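Local atomic coordinates of phytoene synthase (Enterococcus hirae, PDB entry 5IYS), a protein that probably condenses two farnesyl diphosphate molecules head to head, as dehydrosqualene synthases do, and binds magnesium ions and a farnesyl thiodiphosphate inhibitor. Residues D116-R125 with R182-F193. Sequence-based numbering, arbitrary orientation.
Sequences DADFKQPETR and RIYLTKEDMTRF
Phe-119 lies with one ring face over the aliphatic part of Arg-182, whose CG stands 4.0 Å from the ring centroid. Swung away from the backbone N (chi1 -172°), the same ring turns its edge onto the face of Tyr-184, planes at 65°, and CE1 of Phe-119 comes within 3.3 Å of CE1 of Tyr-184. Arg-182 gives NH1 to Tyr-184 OH (2.7 Å), while its NH2 forms a salt bridge with Asp-60, a magnesium ligand of the apparent DDxxD motif. Asp-116, bonded through OD2 to Tyr-131, makes a long salt bridge from OD1 to NH1 of Arg-182; the oxygen lies well out of the guanidinium plane, so only the charges attract. With the Asp-116 side chain about 4 Å from a bound magnesium ion and that of Tyr-184 about 5 Å from the farnesyl thiodiphosphate, this end lies beside the substrate-analogue site.

Farther along, the extended Gln-121 side chain delivers NE2 to Leu-185 O (2.8 Å), and Pro-122 O and Glu-123 O accept from Lys-187 N and Glu-188 N at the first turn of helix 187-193, which Thr-186 OG1 caps by accepting from Asp-189 N. Arg-125 NE meets the syn lone pair of Asp-189 OD2 nearly straight (2.6 Å, 170°); its NH2 bonds weakly to Asp-189 OD1 and also reaches Ser-215.

Packing is close around buried Tyr-184, Thr-186 and Asp-189 but looser toward solvent, where Glu-123 and Lys-187 run side by side, NZ of Lys-187 approaching OE2 of Glu-123 (3.0 Å) from above the carboxylate plane; Glu-188 OE1 accepts a weak bond from Arg-125 N.

In this all-helical squalene/phytoene synthase fold, the loop joining helices 104-116 and 125-143 is tied to helix 187-193 and its lead-in, with Pro-122 and Thr-186 resting on Leu-128 of helix 125-143, and Leu-185 and Phe-193 on helix 207-227.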
loop_
_atom_site.group_PDB
_atom_site.type_symbol
_atom_site.label_atom_id
_atom_site.label_comp_id
_atom_site.label_asym_id
_atom_site.label_seq_id
_atom_site.Cartn_x
_atom_site.Cartn_y
_atom_site.Cartn_z
ATOM N N ASP A 116 15.051 0.505 2.286
ATOM C CA ASP A 116 14.890 -0.919 2.561
ATOM C C ASP A 116 16.042 -1.766 2.060
ATOM O O ASP A 116 16.303 -2.826 2.617
ATOM C CB ASP A 116 13.604 -1.451 1.952
ATOM C CG ASP A 116 12.426 -1.227 2.841
ATOM O OD1 ASP A 116 12.602 -1.271 4.082
ATOM O OD2 ASP A 116 11.317 -1.079 2.294
ATOM N N ALA A 117 16.713 -1.308 1.010
ATOM C CA ALA A 117 17.845 -2.036 0.462
ATOM C C ALA A 117 19.007 -2.152 1.451
ATOM O O ALA A 117 19.889 -2.987 1.270
ATOM C CB ALA A 117 18.304 -1.388 -0.819
ATOM N N ASP A 118 19.050 -1.264 2.441
ATOM C CA ASP A 118 20.034 -1.331 3.519
ATOM C C ASP A 118 19.272 -1.266 4.843
ATOM O O ASP A 118 19.174 -0.214 5.484
ATOM C CB ASP A 118 21.042 -0.178 3.382
ATOM C CG ASP A 118 21.894 0.047 4.637
ATOM O OD1 ASP A 118 22.024 -0.850 5.509
ATOM O OD2 ASP A 118 22.493 1.139 4.727
ATOM N N PHE A 119 18.644 -2.383 5.198
ATOM C CA PHE A 119 17.585 -2.351 6.201
ATOM C C PHE A 119 18.082 -2.007 7.605
ATOM O O PHE A 119 19.047 -2.607 8.065
ATOM C CB PHE A 119 16.804 -3.668 6.239
ATOM C CG PHE A 119 15.592 -3.591 7.119
ATOM C CD1 PHE A 119 14.487 -2.864 6.711
ATOM C CD2 PHE A 119 15.646 -4.038 8.427
ATOM C CE1 PHE A 119 13.405 -2.698 7.548
ATOM C CE2 PHE A 119 14.588 -3.843 9.270
ATOM C CZ PHE A 119 13.482 -3.135 8.839
ATOM N N LYS A 120 17.435 -1.048 8.270
ATOM C CA LYS A 120 17.628 -0.813 9.704
ATOM C C LYS A 120 16.276 -0.835 10.402
ATOM O O LYS A 120 15.322 -0.231 9.918
ATOM C CB LYS A 120 18.260 0.555 9.964
ATOM C CG LYS A 120 19.482 0.881 9.121
ATOM C CD LYS A 120 20.711 0.189 9.653
ATOM C CE LYS A 120 21.917 0.503 8.783
ATOM N NZ LYS A 120 23.092 -0.289 9.239
ATOM N N GLN A 121 16.193 -1.534 11.529
ATOM C CA GLN A 121 15.025 -1.478 12.399
ATOM C C GLN A 121 14.750 -0.060 12.888
ATOM O O GLN A 121 15.643 0.585 13.438
ATOM C CB GLN A 121 15.243 -2.371 13.628
ATOM C CG GLN A 121 14.021 -2.453 14.531
ATOM C CD GLN A 121 14.265 -3.247 15.789
ATOM O OE1 GLN A 121 15.376 -3.734 16.021
ATOM N NE2 GLN A 121 13.245 -3.335 16.639
ATOM N N PRO A 122 13.496 0.405 12.771
ATOM C CA PRO A 122 13.159 1.716 13.314
ATOM C C PRO A 122 13.463 1.772 14.802
ATOM O O PRO A 122 13.067 0.859 15.520
ATOM C CB PRO A 122 11.645 1.781 13.124
ATOM C CG PRO A 122 11.215 0.384 13.064
ATOM C CD PRO A 122 12.302 -0.297 12.278
ATOM N N GLU A 123 14.009 2.883 15.288
ATOM C CA GLU A 123 14.220 3.024 16.722
ATOM C C GLU A 123 12.948 3.491 17.419
ATOM O O GLU A 123 12.582 2.979 18.486
ATOM C CB GLU A 123 15.421 3.939 17.019
ATOM C CG GLU A 123 16.500 3.885 15.930
ATOM C CD GLU A 123 17.921 3.736 16.455
ATOM O OE1 GLU A 123 18.775 4.572 16.090
ATOM O OE2 GLU A 123 18.204 2.760 17.186
ATOM N N THR A 124 12.194 4.367 16.762
ATOM C CA THR A 124 10.990 4.915 17.388
ATOM C C THR A 124 9.753 4.725 16.489
ATOM O O THR A 124 9.902 4.441 15.305
ATOM C CB THR A 124 11.178 6.413 17.659
ATOM O OG1 THR A 124 11.400 7.072 16.412
ATOM C CG2 THR A 124 12.417 6.658 18.536
ATOM N N ARG A 125 8.561 4.995 17.018
ATOM C CA ARG A 125 7.347 5.012 16.206
ATOM C C ARG A 125 7.349 6.183 15.237
ATOM O O ARG A 125 6.777 6.102 14.156
ATOM C CB ARG A 125 6.104 5.090 17.090
ATOM C CG ARG A 125 5.793 3.779 17.790
ATOM C CD ARG A 125 4.299 3.526 17.893
ATOM N NE ARG A 125 4.009 2.321 18.672
ATOM C CZ ARG A 125 2.815 2.007 19.171
ATOM N NH1 ARG A 125 1.773 2.811 18.988
ATOM N NH2 ARG A 125 2.674 0.894 19.884
ATOM N N ARG A 182 14.585 -8.802 8.787
ATOM C CA ARG A 182 13.944 -7.523 9.012
ATOM C C ARG A 182 13.053 -7.497 10.242
ATOM O O ARG A 182 12.154 -8.325 10.390
ATOM C CB ARG A 182 13.150 -7.102 7.777
ATOM C CG ARG A 182 13.980 -6.993 6.507
ATOM C CD ARG A 182 13.202 -6.190 5.484
ATOM N NE ARG A 182 13.851 -6.200 4.179
ATOM C CZ ARG A 182 13.356 -5.621 3.087
ATOM N NH1 ARG A 182 12.231 -4.911 3.141
ATOM N NH2 ARG A 182 14.010 -5.733 1.938
ATOM N N ILE A 183 13.216 -6.451 11.044
ATOM C CA ILE A 183 12.278 -6.170 12.126
ATOM C C ILE A 183 11.742 -4.770 11.901
ATOM O O ILE A 183 12.506 -3.810 11.949
ATOM C CB ILE A 183 12.939 -6.262 13.529
ATOM C CG1 ILE A 183 13.514 -7.670 13.747
ATOM C CG2 ILE A 183 11.932 -5.902 14.633
ATOM C CD1 ILE A 183 14.165 -7.879 15.123
ATOM N N TYR A 184 10.451 -4.672 11.587
ATOM C CA TYR A 184 9.788 -3.367 11.513
ATOM C C TYR A 184 9.245 -2.855 12.846
ATOM O O TYR A 184 9.004 -1.662 13.022
ATOM C CB TYR A 184 8.673 -3.429 10.453
ATOM C CG TYR A 184 9.220 -3.586 9.050
ATOM C CD1 TYR A 184 9.637 -2.476 8.316
ATOM C CD2 TYR A 184 9.358 -4.850 8.472
ATOM C CE1 TYR A 184 10.137 -2.613 7.047
ATOM C CE2 TYR A 184 9.854 -4.998 7.193
ATOM C CZ TYR A 184 10.229 -3.871 6.481
ATOM O OH TYR A 184 10.709 -4.012 5.195
ATOM N N LEU A 185 8.927 -3.757 13.762
ATOM C CA LEU A 185 8.507 -3.330 15.093
ATOM C C LEU A 185 9.613 -2.462 15.712
ATOM O O LEU A 185 10.789 -2.667 15.421
ATOM C CB LEU A 185 8.251 -4.553 15.983
ATOM C CG LEU A 185 7.258 -5.578 15.436
ATOM C CD1 LEU A 185 7.190 -6.783 16.382
ATOM C CD2 LEU A 185 5.873 -4.961 15.233
ATOM N N THR A 186 9.228 -1.433 16.457
ATOM C CA THR A 186 10.202 -0.454 16.895
ATOM C C THR A 186 10.995 -0.949 18.100
ATOM O O THR A 186 10.519 -1.757 18.906
ATOM C CB THR A 186 9.597 0.936 17.156
ATOM O OG1 THR A 186 8.826 0.927 18.364
ATOM C CG2 THR A 186 8.716 1.364 15.981
ATOM N N LYS A 187 12.257 -0.545 18.153
ATOM C CA LYS A 187 13.044 -0.783 19.359
ATOM C C LYS A 187 12.355 -0.300 20.630
ATOM O O LYS A 187 12.277 -1.016 21.631
ATOM C CB LYS A 187 14.430 -0.183 19.201
ATOM C CG LYS A 187 15.276 -0.965 18.230
ATOM C CD LYS A 187 16.718 -0.479 18.270
ATOM C CE LYS A 187 17.546 -1.101 17.146
ATOM N NZ LYS A 187 18.699 -0.212 16.823
ATOM N N GLU A 188 11.736 0.867 20.550
ATOM C CA GLU A 188 11.049 1.426 21.694
ATOM C C GLU A 188 9.838 0.616 22.140
ATOM O O GLU A 188 9.674 0.343 23.335
ATOM C CB GLU A 188 10.746 2.895 21.432
ATOM C CG GLU A 188 9.369 3.379 21.814
ATOM C CD GLU A 188 9.174 4.821 21.381
ATOM O OE1 GLU A 188 8.475 5.055 20.366
ATOM O OE2 GLU A 188 9.833 5.695 21.989
ATOM N N ASP A 189 9.067 0.111 21.176
ATOM C CA ASP A 189 7.966 -0.791 21.485
ATOM C C ASP A 189 8.417 -2.119 22.085
ATOM O O ASP A 189 7.837 -2.587 23.060
ATOM C CB ASP A 189 7.081 -1.002 20.254
ATOM C CG ASP A 189 6.143 0.170 20.021
ATOM O OD1 ASP A 189 5.576 0.645 21.030
ATOM O OD2 ASP A 189 5.945 0.586 18.850
ATOM N N MET A 190 9.429 -2.735 21.485
ATOM C CA MET A 190 9.969 -3.988 22.003
ATOM C C MET A 190 10.401 -3.858 23.464
ATOM O O MET A 190 10.074 -4.719 24.285
ATOM C CB MET A 190 11.180 -4.396 21.179
ATOM C CG MET A 190 10.970 -4.214 19.699
ATOM S SD MET A 190 11.304 -5.774 18.876
ATOM C CE MET A 190 9.803 -6.612 19.373
ATOM N N THR A 191 11.027 -2.729 23.788
ATOM C CA THR A 191 11.377 -2.403 25.170
ATOM C C THR A 191 10.153 -2.140 26.065
ATOM O O THR A 191 10.047 -2.719 27.149
ATOM C CB THR A 191 12.376 -1.233 25.220
ATOM O OG1 THR A 191 13.558 -1.586 24.489
ATOM C CG2 THR A 191 12.739 -0.885 26.650
ATOM N N ARG A 192 9.198 -1.345 25.584
ATOM C CA ARG A 192 8.014 -0.972 26.365
ATOM C C ARG A 192 7.197 -2.206 26.767
ATOM O O ARG A 192 6.728 -2.307 27.911
ATOM C CB ARG A 192 7.165 0.060 25.596
ATOM C CG ARG A 192 5.683 0.131 25.972
ATOM C CD ARG A 192 4.935 1.198 25.166
ATOM N NE ARG A 192 3.518 1.283 25.528
ATOM C CZ ARG A 192 2.576 1.819 24.758
ATOM N NH1 ARG A 192 2.886 2.337 23.574
ATOM N NH2 ARG A 192 1.311 1.806 25.159
ATOM N N PHE A 193 7.096 -3.176 25.857
ATOM C CA PHE A 193 6.229 -4.328 26.072
ATOM C C PHE A 193 7.010 -5.559 26.534
ATOM O O PHE A 193 6.428 -6.614 26.759
ATOM C CB PHE A 193 5.381 -4.637 24.826
ATOM C CG PHE A 193 4.341 -3.588 24.527
ATOM C CD1 PHE A 193 3.151 -3.544 25.243
ATOM C CD2 PHE A 193 4.602 -2.580 23.606
ATOM C CE1 PHE A 193 2.203 -2.537 25.013
ATOM C CE2 PHE A 193 3.680 -1.572 23.379
ATOM C CZ PHE A 193 2.470 -1.562 24.049
#